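Local coordinates for beta-lactamase-related domain-containing protein (Bacteroides dorei DSM 17855, PDB 5TGF) that is of unknown function but probably acts as a serine hydrolase related to the beta-lactamases, and can bind calcium, at residues Gly180-Phe186 with Leu203-Asp209; Asp120-His124 with Ala187-Thr191; Gln89-Lys95 with Val129-Leu135. All blocks are in the same frame, centred on the assembly; numbering follows the deposited sequence.

In the fold
In this beta-lactamase-type fold the centres of interactions 1, 2 and 3 lie progressively farther from the chain centre, at about 14, 17 and 25 Å. In interaction 1 the Phe186 side chain comes near, without touching, a putative SxxK pattern (Ser58, Lys61) with Tyr147 as a second hydroxyl beside the lysine. Residues Gly180-Phe186 lead directly into Ala187-Thr191 of interaction 2, centred about 16 Å from interaction 1. Interactions 2 and 3, centres about 20 Å apart, are joined by a probable hydrogen bond between Tyr122 OH and Glu131 OE1 at 2.6 Å. Interactions 1 and 3 do not touch. All three lie away from the calcium-binding residues Val72, Thr75 and Leu77.

Interaction 1 of 3, residues Gly180-Phe186 with Leu203-Asp209; sequences GMTHSHF and LCTTLND
His185 and Cys204 form a single antiparallel hydrogen-bonded pair. His185 N gives to Cys204 O at 2.9 Å and Cys204 N returns to His185 O at 2.8 Å, while the CA-H groups of Ser184 and Leu203 brush the same two carbonyl oxygens. Gly180, with positive phi, ends helix 167-179 in a Schellman motif and turns the chain toward this bridge. Leu203 and Thr205 make backbone hydrogen bonds to Val56 and Val54, and 204-205 thus lies between strand 54-55 and the loop 180-186.

Thr206 is the N-cap of helix 207-218, its OG1 accepting from Asp209 N. Within this first turn, CG of Asp209 stands anti to the carbonyl carbon (chi1 -82°), which presents the carboxylate to the loop. Asp209 OD2 takes His183 N on its syn lone pair at 2.8 Å and Ser184 OG on its anti lone pair at 2.7 Å. Asp209 OD1 receives Thr182 N at 3.1 Å, 33° out of the carboxylate plane. Ser184 OG is itself an acceptor, from Thr205 OG1 at 2.7 Å, so a short hydroxyl relay ends on the acid. Selenomethionine Met181 packs alongside, CB against the carboxylate and CG against Asp209 O. The nearby helix start would be expected to favour the acid's negative charge. A water bridges His183 ND1 and Thr206 OG1.

The His185 ring meets Cys204 obliquely, CE1 3.5 Å from CB, and its NE2 is hydrogen-bonded to Lys53 NZ. Leu203 CD1 sits squarely over one face of Phe186, 4.0 Å from the ring centroid in a CH-pi contact, and Phe167 and Phe171 make edge-to-face contacts with the same ring.

Interaction 2 of 3, residues Asp120-His124 with Ala187-Thr191; sequences DNYNH and APVNT
Asn123 reaches across to Val189 and ties two irregular loops together with its terminal amide. At CB the chain turns to place CG anti to the carbonyl carbon (chi1 -69°), which carries the amide over to the Pro188-Val189 backbone. CG stays in van der Waals range of Pro188 CA and Val189 N. OD1 does most of the touching: Asn123 OD1 accepts from Val189 N at 2.8 Å in a nearly straight bond, N-H...O 166°, with the donor in the carbonyl plane. The same Asn123 OD1 lies 3.3 Å from Pro188 CA and 3.4 Å from Val189 CG2, wedged between the proline and the valine branch. Asn123 ND2 passes Pro188 CB at 4.1 Å. Asn123 ND2 also gives to a water at 3.2 Å. That water in turn donates to Val189 O. One amide therefore serves both polar groups of a single residue, directly at N-H and through water at C=O, and this fixes which way round the amide is turned. Pro188 itself follows a cis peptide bond.

The remaining contacts are van der Waals ones. Val189 CG2 rests 3.7 Å from Tyr122 O, and Thr191 CG2 comes to 3.7 Å from Asn121 ND2, the side chains of Asn121 and Thr191 crossing at about a right angle. Asp120 OD1 accepts from Tyr122 N, an Asx turn that shapes the first loop.

The contact sits at the surface, where the loop from helix 100-103 leads into helix 125-133, with His124 at its N-cap position and His124 ND1 hydrogen-bonded to Glu166 OE2. Tyr122 leans onto that helix at Ser127 and Ala128, while 187-191 runs on from helix 167-179 toward helix 198-201.

Interaction 3 of 3, residues Gln89-Lys95 with Val129-Leu135; sequences QFRGDAK and VTEILSL
The Phe90 ring carries Leu133 CD1 over the centre of one face, 3.9 Å from the centroid in a CH-pi contact. At its edge, in plane, lie Lys95 CB and Val129 CG1, the latter closing to 3.4 Å from Phe90 CE1. The other branch of Leu133 serves a second flat group: CD2 packs 3.7 Å from NE2 of the Gln89 amide. The two torsions of Leu133 (chi1 172°, chi2 60°) together split its methyls, CD1 to the Phe90 face and CD2 to the Gln89 amide.

A type II turn, Phe90 to Asp93, brings the chain round to Lys95, whose side chain bends twice near its end to bring NZ to the carbonyls of Leu133 and Leu135, where helix 125-133 gives way to loop. Lys95 NZ gives to Leu133 O at 2.9 Å, from above the carbonyl plane, and to Leu135 O at 3.1 Å, tilted from that carbonyl's plane. The third partner of Lys95 NZ is Asp93 OD1 at 2.8 Å, a salt bridge. That oxygen also takes Lys95 N through its anti lone pair, making an Asx turn. Two carbonyls and one carboxylate thus surround the ammonium of the buried Lys95, a setting that would be expected to keep it charged.

Interaction 1 of 3, residues Gly180-Phe186 with Leu203-Asp209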
loop_
_atom_site.group_PDB
_atom_site.type_symbol
_atom_site.label_atom_id
_atom_site.label_comp_id
_atom_site.label_asym_id
_atom_site.label_seq_id
_atom_site.Cartn_x
_atom_site.Cartn_y
_atom_site.Cartn_z
ATOM N N GLY A 180 -3.560 3.962 -17.946
ATOM C CA GLY A 180 -3.724 5.371 -18.198
ATOM C C GLY A 180 -3.504 6.262 -16.980
ATOM O O GLY A 180 -4.081 7.351 -16.886
HETATM N N MSE A 181 -2.661 5.806 -16.046
HETATM C CA MSE A 181 -2.234 6.637 -14.933
HETATM C C MSE A 181 -1.145 7.567 -15.471
HETATM O O MSE A 181 -0.075 7.103 -15.828
HETATM C CB MSE A 181 -1.694 5.777 -13.789
HETATM C CG MSE A 181 -2.788 4.915 -13.128
HETATM SE SE MSE A 181 -1.880 3.561 -12.010
HETATM C CE MSE A 181 -1.394 4.661 -10.468
ATOM N N THR A 182 -1.394 8.859 -15.542
ATOM C CA THR A 182 -0.413 9.746 -16.219
ATOM C C THR A 182 0.350 10.696 -15.340
ATOM O O THR A 182 1.228 11.417 -15.842
ATOM C CB THR A 182 -1.078 10.573 -17.329
ATOM O OG1 THR A 182 -2.174 11.283 -16.778
ATOM C CG2 THR A 182 -1.539 9.624 -18.455
ATOM N N HIS A 183 0.064 10.719 -14.044
ATOM C CA HIS A 183 0.752 11.637 -13.159
ATOM C C HIS A 183 1.288 10.930 -11.910
ATOM O O HIS A 183 1.266 11.508 -10.837
ATOM C CB HIS A 183 -0.215 12.759 -12.739
ATOM C CG HIS A 183 -0.721 13.578 -13.883
ATOM N ND1 HIS A 183 -1.991 13.434 -14.394
ATOM C CD2 HIS A 183 -0.115 14.523 -14.642
ATOM C CE1 HIS A 183 -2.151 14.263 -15.415
ATOM N NE2 HIS A 183 -1.022 14.919 -15.598
ATOM N N SER A 184 1.693 9.673 -12.033
ATOM C CA SER A 184 2.195 8.918 -10.899
ATOM C C SER A 184 3.663 8.541 -11.043
ATOM O O SER A 184 4.127 8.270 -12.151
ATOM C CB SER A 184 1.361 7.657 -10.695
ATOM O OG SER A 184 0.033 7.999 -10.379
ATOM N N HIS A 185 4.393 8.487 -9.927
ATOM C CA HIS A 185 5.762 7.944 -9.925
ATOM C C HIS A 185 6.237 7.623 -8.504
ATOM O O HIS A 185 5.812 8.279 -7.547
ATOM C CB HIS A 185 6.764 8.906 -10.558
ATOM C CG HIS A 185 6.643 10.316 -10.101
ATOM N ND1 HIS A 185 7.158 10.757 -8.902
ATOM C CD2 HIS A 185 6.041 11.387 -10.667
ATOM C CE1 HIS A 185 6.908 12.044 -8.764
ATOM N NE2 HIS A 185 6.189 12.440 -9.795
ATOM N N PHE A 186 7.081 6.601 -8.390
ATOM C CA PHE A 186 7.780 6.239 -7.137
ATOM C C PHE A 186 9.108 6.961 -6.963
ATOM O O PHE A 186 9.578 7.126 -5.840
ATOM C CB PHE A 186 8.037 4.729 -7.111
ATOM C CG PHE A 186 6.810 3.896 -6.839
ATOM C CD1 PHE A 186 6.422 3.600 -5.534
ATOM C CD2 PHE A 186 6.043 3.383 -7.894
ATOM C CE1 PHE A 186 5.338 2.747 -5.297
ATOM C CE2 PHE A 186 4.950 2.556 -7.649
ATOM C CZ PHE A 186 4.587 2.255 -6.358
ATOM N N LEU A 203 5.623 6.892 -3.407
ATOM C CA LEU A 203 4.626 7.139 -4.449
ATOM C C LEU A 203 4.026 8.547 -4.388
ATOM O O LEU A 203 3.566 9.034 -3.321
ATOM C CB LEU A 203 3.501 6.083 -4.402
ATOM C CG LEU A 203 2.445 6.266 -5.507
ATOM C CD1 LEU A 203 3.038 6.037 -6.896
ATOM C CD2 LEU A 203 1.274 5.318 -5.335
ATOM N N CYS A 204 4.117 9.223 -5.524
ATOM C CA CYS A 204 3.391 10.455 -5.798
ATOM C C CYS A 204 2.288 10.112 -6.814
ATOM O O CYS A 204 2.583 9.469 -7.815
ATOM C CB CYS A 204 4.356 11.473 -6.390
ATOM S SG CYS A 204 3.680 13.147 -6.516
ATOM N N THR A 205 1.038 10.492 -6.526
ATOM C CA THR A 205 -0.091 10.136 -7.375
ATOM C C THR A 205 -1.234 11.163 -7.279
ATOM O O THR A 205 -1.086 12.223 -6.711
ATOM C CB THR A 205 -0.563 8.703 -7.078
ATOM O OG1 THR A 205 -1.392 8.201 -8.142
ATOM C CG2 THR A 205 -1.277 8.600 -5.764
ATOM N N THR A 206 -2.333 10.862 -7.944
ATOM C CA THR A 206 -3.513 11.734 -7.931
ATOM C C THR A 206 -4.723 10.878 -7.604
ATOM O O THR A 206 -4.675 9.650 -7.734
ATOM C CB THR A 206 -3.713 12.395 -9.300
ATOM O OG1 THR A 206 -3.935 11.381 -10.285
ATOM C CG2 THR A 206 -2.482 13.196 -9.726
ATOM N N LEU A 207 -5.841 11.525 -7.298
ATOM C CA LEU A 207 -7.093 10.817 -7.136
ATOM C C LEU A 207 -7.455 10.034 -8.404
ATOM O O LEU A 207 -7.763 8.833 -8.302
ATOM C CB LEU A 207 -8.228 11.771 -6.808
ATOM C CG LEU A 207 -9.621 11.118 -6.697
ATOM C CD1 LEU A 207 -9.659 10.198 -5.481
ATOM C CD2 LEU A 207 -10.752 12.133 -6.665
ATOM N N ASN A 208 -7.356 10.680 -9.582
ATOM C CA ASN A 208 -7.777 10.050 -10.834
ATOM C C ASN A 208 -6.889 8.862 -11.174
ATOM O O ASN A 208 -7.397 7.819 -11.544
ATOM C CB ASN A 208 -7.805 11.063 -11.997
ATOM C CG ASN A 208 -8.922 12.088 -11.854
ATOM O OD1 ASN A 208 -9.910 11.860 -11.142
ATOM N ND2 ASN A 208 -8.745 13.257 -12.486
ATOM N N ASP A 209 -5.575 8.994 -10.976
ATOM C CA ASP A 209 -4.661 7.893 -11.221
ATOM C C ASP A 209 -4.951 6.704 -10.310
ATOM O O ASP A 209 -5.045 5.570 -10.779
ATOM C CB ASP A 209 -3.214 8.329 -11.057
ATOM C CG ASP A 209 -2.670 9.020 -12.286
ATOM O OD1 ASP A 209 -3.454 9.338 -13.236
ATOM O OD2 ASP A 209 -1.444 9.225 -12.292
HETATM O O HOH W 1 -4.303 12.509 -12.693
#

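Interaction 2 of 3, residues Asp120-His124 with Ala187-Thr191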
loop_
_atom_site.group_PDB
_atom_site.type_symbol
_atom_site.label_atom_id
_atom_site.label_comp_id
_atom_site.label_asym_id
_atom_site.label_seq_id
_atom_site.Cartn_x
_atom_site.Cartn_y
_atom_site.Cartn_z
ATOM N N ASP A 120 17.015 6.134 4.127
ATOM C CA ASP A 120 17.035 5.572 2.749
ATOM C C ASP A 120 16.169 6.434 1.840
ATOM O O ASP A 120 14.944 6.352 1.932
ATOM C CB ASP A 120 16.494 4.128 2.723
ATOM C CG ASP A 120 16.436 3.529 1.301
ATOM O OD1 ASP A 120 16.384 4.310 0.317
ATOM O OD2 ASP A 120 16.425 2.266 1.154
ATOM N N ASN A 121 16.816 7.323 1.069
ATOM C CA ASN A 121 16.172 8.151 0.040
ATOM C C ASN A 121 16.713 7.765 -1.356
ATOM O O ASN A 121 16.640 8.556 -2.298
ATOM C CB ASN A 121 16.447 9.647 0.283
ATOM C CG ASN A 121 15.769 10.180 1.528
ATOM O OD1 ASN A 121 14.642 9.815 1.830
ATOM N ND2 ASN A 121 16.437 11.087 2.229
ATOM N N TYR A 122 17.232 6.555 -1.499
ATOM C CA TYR A 122 17.890 6.152 -2.751
ATOM C C TYR A 122 16.943 6.226 -3.948
ATOM O O TYR A 122 15.834 5.763 -3.878
ATOM C CB TYR A 122 18.417 4.726 -2.637
ATOM C CG TYR A 122 19.670 4.602 -1.760
ATOM C CD1 TYR A 122 20.913 4.906 -2.287
ATOM C CD2 TYR A 122 19.603 4.157 -0.450
ATOM C CE1 TYR A 122 22.067 4.754 -1.541
ATOM C CE2 TYR A 122 20.744 3.998 0.311
ATOM C CZ TYR A 122 21.984 4.313 -0.241
ATOM O OH TYR A 122 23.182 4.171 0.455
ATOM N N ASN A 123 17.461 6.683 -5.071
ATOM C CA ASN A 123 16.724 6.609 -6.347
ATOM C C ASN A 123 17.129 5.414 -7.205
ATOM O O ASN A 123 16.564 5.203 -8.291
ATOM C CB ASN A 123 16.882 7.907 -7.114
ATOM C CG ASN A 123 16.176 9.043 -6.451
ATOM O OD1 ASN A 123 15.011 8.934 -6.074
ATOM N ND2 ASN A 123 16.837 10.163 -6.374
ATOM N N HIS A 124 18.022 4.576 -6.685
ATOM C CA HIS A 124 18.348 3.316 -7.338
ATOM C C HIS A 124 18.387 2.189 -6.355
ATOM O O HIS A 124 19.104 2.243 -5.327
ATOM C CB HIS A 124 19.698 3.412 -8.069
ATOM C CG HIS A 124 19.760 4.528 -9.049
ATOM N ND1 HIS A 124 19.210 4.441 -10.310
ATOM C CD2 HIS A 124 20.214 5.798 -8.922
ATOM C CE1 HIS A 124 19.292 5.621 -10.904
ATOM N NE2 HIS A 124 19.901 6.457 -10.082
ATOM N N ALA A 187 9.722 7.353 -8.078
ATOM C CA ALA A 187 11.012 8.043 -8.087
ATOM C C ALA A 187 10.932 9.176 -9.094
ATOM O O ALA A 187 10.170 9.064 -10.072
ATOM C CB ALA A 187 12.112 7.074 -8.497
ATOM N N PRO A 188 11.718 10.250 -8.891
ATOM C CA PRO A 188 12.623 10.434 -7.749
ATOM C C PRO A 188 11.889 10.615 -6.430
ATOM O O PRO A 188 10.738 11.107 -6.389
ATOM C CB PRO A 188 13.404 11.701 -8.104
ATOM C CG PRO A 188 12.502 12.458 -9.015
ATOM C CD PRO A 188 11.645 11.458 -9.747
ATOM N N VAL A 189 12.569 10.195 -5.376
ATOM C CA VAL A 189 12.051 10.193 -4.012
ATOM C C VAL A 189 12.115 11.600 -3.438
ATOM O O VAL A 189 13.170 12.224 -3.479
ATOM C CB VAL A 189 12.886 9.209 -3.175
ATOM C CG1 VAL A 189 12.488 9.204 -1.715
ATOM C CG2 VAL A 189 12.754 7.827 -3.765
ATOM N N ASN A 190 10.977 12.129 -2.989
ATOM C CA ASN A 190 10.913 13.386 -2.241
ATOM C C ASN A 190 11.507 13.173 -0.850
ATOM O O ASN A 190 11.192 12.187 -0.180
ATOM C CB ASN A 190 9.460 13.871 -2.112
ATOM C CG ASN A 190 9.308 15.066 -1.177
ATOM O OD1 ASN A 190 9.234 14.914 0.048
ATOM N ND2 ASN A 190 9.295 16.264 -1.743
ATOM N N THR A 191 12.301 14.134 -0.389
ATOM C CA THR A 191 13.103 13.946 0.813
ATOM C C THR A 191 12.643 14.767 2.010
ATOM O O THR A 191 13.389 14.943 2.994
ATOM C CB THR A 191 14.587 14.218 0.509
ATOM O OG1 THR A 191 14.706 15.527 -0.012
ATOM C CG2 THR A 191 15.113 13.261 -0.509
HETATM O O HOH W 2 14.575 12.935 4.406
HETATM O O HOH W 3 15.356 12.560 -4.870
#

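Interaction 3 of 3, residues Gln89-Lys95 with Val129-Leu135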
loop_
_atom_site.group_PDB
_atom_site.type_symbol
_atom_site.label_atom_id
_atom_site.label_comp_id
_atom_site.label_asym_id
_atom_site.label_seq_id
_atom_site.Cartn_x
_atom_site.Cartn_y
_atom_site.Cartn_z
ATOM N N GLN A 89 24.735 -11.599 -4.098
ATOM C CA GLN A 89 25.481 -10.970 -3.040
ATOM C C GLN A 89 24.922 -11.281 -1.650
ATOM O O GLN A 89 25.615 -11.053 -0.658
ATOM C CB GLN A 89 25.637 -9.439 -3.276
ATOM C CG GLN A 89 24.415 -8.579 -2.967
ATOM C CD GLN A 89 24.642 -7.065 -3.116
ATOM O OE1 GLN A 89 23.708 -6.309 -3.430
ATOM N NE2 GLN A 89 25.873 -6.615 -2.868
ATOM N N PHE A 90 23.703 -11.819 -1.561
ATOM C CA PHE A 90 23.131 -12.204 -0.253
ATOM C C PHE A 90 23.516 -13.619 0.220
ATOM O O PHE A 90 23.155 -13.991 1.324
ATOM C CB PHE A 90 21.591 -12.093 -0.280
ATOM C CG PHE A 90 21.073 -10.692 -0.087
ATOM C CD1 PHE A 90 21.207 -9.741 -1.077
ATOM C CD2 PHE A 90 20.446 -10.333 1.096
ATOM C CE1 PHE A 90 20.751 -8.448 -0.885
ATOM C CE2 PHE A 90 19.974 -9.047 1.292
ATOM C CZ PHE A 90 20.132 -8.104 0.309
ATOM N N ARG A 91 24.199 -14.415 -0.612
ATOM C CA ARG A 91 24.625 -15.762 -0.188
ATOM C C ARG A 91 25.667 -15.619 0.915
ATOM O O ARG A 91 26.513 -14.735 0.858
ATOM C CB ARG A 91 25.247 -16.551 -1.340
ATOM C CG ARG A 91 24.270 -17.115 -2.360
ATOM C CD ARG A 91 23.533 -18.361 -1.847
ATOM N NE ARG A 91 22.712 -18.991 -2.885
ATOM C CZ ARG A 91 21.818 -19.958 -2.668
ATOM N NH1 ARG A 91 21.591 -20.424 -1.428
ATOM N NH2 ARG A 91 21.130 -20.448 -3.697
ATOM N N GLY A 92 25.558 -16.433 1.958
ATOM C CA GLY A 92 26.435 -16.310 3.109
ATOM C C GLY A 92 25.838 -15.525 4.256
ATOM O O GLY A 92 26.392 -15.505 5.356
ATOM N N ASP A 93 24.735 -14.833 3.976
ATOM C CA ASP A 93 24.025 -14.016 4.951
ATOM C C ASP A 93 22.723 -14.753 5.272
ATOM O O ASP A 93 22.119 -15.391 4.407
ATOM C CB ASP A 93 23.764 -12.632 4.319
ATOM C CG ASP A 93 23.411 -11.561 5.341
ATOM O OD1 ASP A 93 22.228 -11.508 5.757
ATOM O OD2 ASP A 93 24.305 -10.772 5.720
ATOM N N ALA A 94 22.307 -14.730 6.524
ATOM C CA ALA A 94 21.011 -15.311 6.889
ATOM C C ALA A 94 19.824 -14.679 6.136
ATOM O O ALA A 94 18.795 -15.323 5.953
ATOM C CB ALA A 94 20.800 -15.193 8.389
ATOM N N LYS A 95 19.970 -13.424 5.707
ATOM C CA LYS A 95 18.927 -12.750 4.944
ATOM C C LYS A 95 18.709 -13.366 3.573
ATOM O O LYS A 95 17.683 -13.101 2.957
ATOM C CB LYS A 95 19.261 -11.266 4.735
ATOM C CG LYS A 95 19.260 -10.455 6.022
ATOM C CD LYS A 95 19.344 -8.959 5.768
ATOM C CE LYS A 95 20.696 -8.543 5.199
ATOM N NZ LYS A 95 21.852 -8.762 6.118
ATOM N N VAL A 129 20.021 -1.582 -1.744
ATOM C CA VAL A 129 20.110 -2.947 -1.249
ATOM C C VAL A 129 21.515 -3.316 -0.738
ATOM O O VAL A 129 21.646 -4.091 0.198
ATOM C CB VAL A 129 19.618 -3.946 -2.319
ATOM C CG1 VAL A 129 19.994 -5.355 -1.935
ATOM C CG2 VAL A 129 18.123 -3.838 -2.493
ATOM N N THR A 130 22.549 -2.736 -1.335
ATOM C CA THR A 130 23.914 -2.824 -0.793
ATOM C C THR A 130 24.020 -2.303 0.634
ATOM O O THR A 130 24.642 -2.935 1.487
ATOM C CB THR A 130 24.918 -2.070 -1.689
ATOM O OG1 THR A 130 24.852 -2.620 -3.007
ATOM C CG2 THR A 130 26.357 -2.252 -1.151
ATOM N N GLU A 131 23.394 -1.173 0.927
ATOM C CA GLU A 131 23.393 -0.670 2.307
ATOM C C GLU A 131 22.559 -1.556 3.245
ATOM O O GLU A 131 22.979 -1.844 4.373
ATOM C CB GLU A 131 22.914 0.757 2.386
ATOM C CG GLU A 131 22.909 1.273 3.826
ATOM C CD GLU A 131 23.030 2.773 3.945
ATOM O OE1 GLU A 131 22.877 3.468 2.904
ATOM O OE2 GLU A 131 23.253 3.260 5.082
ATOM N N ILE A 132 21.413 -2.043 2.770
ATOM C CA ILE A 132 20.576 -2.896 3.608
ATOM C C ILE A 132 21.290 -4.231 3.927
ATOM O O ILE A 132 21.128 -4.784 5.016
ATOM C CB ILE A 132 19.198 -3.127 2.963
ATOM C CG1 ILE A 132 18.454 -1.794 2.852
ATOM C CG2 ILE A 132 18.393 -4.186 3.742
ATOM C CD1 ILE A 132 17.377 -1.822 1.784
ATOM N N LEU A 133 22.107 -4.703 2.997
ATOM C CA LEU A 133 22.810 -5.984 3.157
ATOM C C LEU A 133 23.701 -5.977 4.404
ATOM O O LEU A 133 23.838 -6.992 5.048
ATOM C CB LEU A 133 23.631 -6.313 1.905
ATOM C CG LEU A 133 24.579 -7.527 1.969
ATOM C CD1 LEU A 133 23.820 -8.805 2.266
ATOM C CD2 LEU A 133 25.352 -7.652 0.681
ATOM N N SER A 134 24.252 -4.822 4.764
ATOM C CA SER A 134 25.150 -4.688 5.922
ATOM C C SER A 134 24.452 -4.784 7.283
ATOM O O SER A 134 25.113 -4.956 8.280
ATOM C CB SER A 134 25.926 -3.358 5.837
ATOM O OG SER A 134 25.059 -2.252 6.117
ATOM N N LEU A 135 23.124 -4.697 7.329
ATOM C CA LEU A 135 22.392 -4.570 8.589
ATOM C C LEU A 135 21.992 -5.935 9.146
ATOM O O LEU A 135 21.461 -6.785 8.443
ATOM C CB LEU A 135 21.118 -3.716 8.409
ATOM C CG LEU A 135 21.319 -2.263 7.941
ATOM C CD1 LEU A 135 19.971 -1.619 7.621
ATOM C CD2 LEU A 135 22.126 -1.434 8.941
#